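Local coordinates for protein putative hydrolase (Chromobacterium violaceum, PDB 3MCW) that is probably a hydrolase of the isochorismatase family, its own substrate being unidentified, at residues P5-S9 with D186-L191. Numbering follows the deposited sequence.
Sequences PLRFS and DILAAL
L6 and F8, alternate residues of an extended N-terminal loop, both turn toward helix 184-191 and meet around the small side chain of A190. The A190 methyl, CB, lies 3.6 Å from F8 CE2 and 4.0 Å from L6 CD2; alanine suits this place because its short side chain lets the loop come close to the helix, and L6 O itself approaches A190 CB. With CG anti to the backbone N (chi1 177°) and beside the carbonyl carbon, L6 brings one branch, CD2, to 3.9 Å from I187 CG1, so a single leucine methyl serves both helix residues. The F8 ring is broad enough to reach two turns of the helix: CZ is 4.1 Å from the I187 branch methyl CG2, while CE2 is 3.7 Å from L191 CD2, which approaches obliquely. Beta-branched I187 thus offers CG1 to L6 and CG2 to F8. I187 O lies at the ring edge, near its plane, and also accepts the helical bond from L191 N.

The polar link is made by water. One molecule accepts from F8 N at 3.0 Å and donates to A190 O at 2.8 Å, joining loop and helix backbones. Beyond the contact, I187 and L191 pack on W48 of helix 37-51. The N-terminal segment thus packs against the last helix, 184-191, where L6, F8 and I187 also touch strands 115-121 and 140-149 of the central parallel sheet, whose six-stranded order 3-2-1-4-5-6 is that of the alpha/beta fold of isochorismatase-like hydrolases.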
loop_
_atom_site.group_PDB
_atom_site.type_symbol
_atom_site.label_atom_id
_atom_site.label_comp_id
_atom_site.label_asym_id
_atom_site.label_seq_id
_atom_site.Cartn_x
_atom_site.Cartn_y
_atom_site.Cartn_z
ATOM N N PRO A 5 19.015 10.219 -16.464
ATOM C CA PRO A 5 19.347 8.809 -16.168
ATOM C C PRO A 5 19.696 8.571 -14.708
ATOM O O PRO A 5 20.299 9.429 -14.085
ATOM C CB PRO A 5 20.573 8.545 -17.041
ATOM C CG PRO A 5 21.198 9.863 -17.202
ATOM C CD PRO A 5 20.082 10.858 -17.254
ATOM N N LEU A 6 19.335 7.399 -14.183
ATOM C CA LEU A 6 19.388 7.134 -12.752
ATOM C C LEU A 6 20.763 7.339 -12.149
ATOM O O LEU A 6 21.762 6.852 -12.655
ATOM C CB LEU A 6 18.938 5.706 -12.449
ATOM C CG LEU A 6 18.995 5.254 -10.986
ATOM C CD1 LEU A 6 17.942 5.960 -10.143
ATOM C CD2 LEU A 6 18.823 3.748 -10.922
ATOM N N ARG A 7 20.754 8.057 -11.049
ATOM C CA ARG A 7 21.932 8.305 -10.258
ATOM C C ARG A 7 21.567 8.139 -8.779
ATOM O O ARG A 7 20.603 8.738 -8.305
ATOM C CB ARG A 7 22.457 9.723 -10.559
ATOM C CG ARG A 7 23.597 10.239 -9.692
ATOM C CD ARG A 7 23.786 11.755 -9.846
ATOM N NE ARG A 7 24.855 12.259 -8.981
ATOM N N PHE A 8 22.318 7.311 -8.055
ATOM C CA PHE A 8 22.123 7.176 -6.625
ATOM C C PHE A 8 22.590 8.435 -5.936
ATOM O O PHE A 8 23.564 9.049 -6.353
ATOM C CB PHE A 8 22.859 5.949 -6.078
ATOM C CG PHE A 8 22.265 4.675 -6.536
ATOM C CD1 PHE A 8 20.986 4.322 -6.094
ATOM C CD2 PHE A 8 22.893 3.846 -7.426
ATOM C CE1 PHE A 8 20.354 3.177 -6.507
ATOM C CE2 PHE A 8 22.237 2.648 -7.829
ATOM C CZ PHE A 8 20.976 2.353 -7.355
ATOM N N SER A 9 21.846 8.828 -4.911
ATOM C CA SER A 9 22.186 10.006 -4.120
ATOM C C SER A 9 23.201 9.665 -3.031
ATOM O O SER A 9 23.888 10.544 -2.521
ATOM C CB SER A 9 20.928 10.607 -3.498
ATOM O OG SER A 9 20.248 9.653 -2.710
ATOM N N ASP A 186 19.417 -0.251 -15.594
ATOM C CA ASP A 186 19.580 1.169 -15.158
ATOM C C ASP A 186 20.359 1.209 -13.847
ATOM O O ASP A 186 21.248 2.009 -13.588
ATOM C CB ASP A 186 18.214 1.884 -14.828
ATOM C CG ASP A 186 17.214 1.956 -16.014
ATOM O OD1 ASP A 186 17.685 2.071 -17.181
ATOM O OD2 ASP A 186 15.956 1.925 -15.758
ATOM N N ILE A 187 19.880 0.370 -12.941
ATOM C CA ILE A 187 20.407 0.293 -11.585
ATOM C C ILE A 187 21.891 -0.154 -11.629
ATOM O O ILE A 187 22.761 0.428 -10.972
ATOM C CB ILE A 187 19.553 -0.664 -10.744
ATOM C CG1 ILE A 187 18.197 -0.025 -10.427
ATOM C CG2 ILE A 187 20.316 -1.040 -9.471
ATOM C CD1 ILE A 187 17.098 -1.014 -10.105
ATOM N N LEU A 188 22.178 -1.195 -12.403
ATOM C CA LEU A 188 23.531 -1.721 -12.489
ATOM C C LEU A 188 24.456 -0.692 -13.080
ATOM O O LEU A 188 25.598 -0.557 -12.617
ATOM C CB LEU A 188 23.546 -3.020 -13.294
ATOM C CG LEU A 188 22.853 -4.220 -12.640
ATOM C CD1 LEU A 188 22.735 -5.372 -13.659
ATOM C CD2 LEU A 188 23.572 -4.654 -11.348
ATOM N N ALA A 189 23.995 0.056 -14.075
ATOM C CA ALA A 189 24.809 1.126 -14.645
ATOM C C ALA A 189 25.069 2.208 -13.602
ATOM O O ALA A 189 26.182 2.730 -13.480
ATOM C CB ALA A 189 24.126 1.702 -15.869
ATOM N N ALA A 190 24.051 2.544 -12.813
ATOM C CA ALA A 190 24.185 3.593 -11.796
ATOM C C ALA A 190 25.191 3.205 -10.707
ATOM O O ALA A 190 25.920 4.080 -10.189
ATOM C CB ALA A 190 22.831 3.924 -11.174
ATOM N N LEU A 191 25.276 1.921 -10.370
ATOM C CA LEU A 191 26.281 1.484 -9.399
ATOM C C LEU A 191 27.698 1.842 -9.844
ATOM O O LEU A 191 28.522 2.223 -9.028
ATOM C CB LEU A 191 26.214 -0.008 -9.171
ATOM C CG LEU A 191 24.981 -0.567 -8.485
ATOM C CD1 LEU A 191 25.071 -2.069 -8.350
ATOM C CD2 LEU A 191 24.763 0.097 -7.112
HETATM O O HOH W 1 24.826 6.530 -9.444
#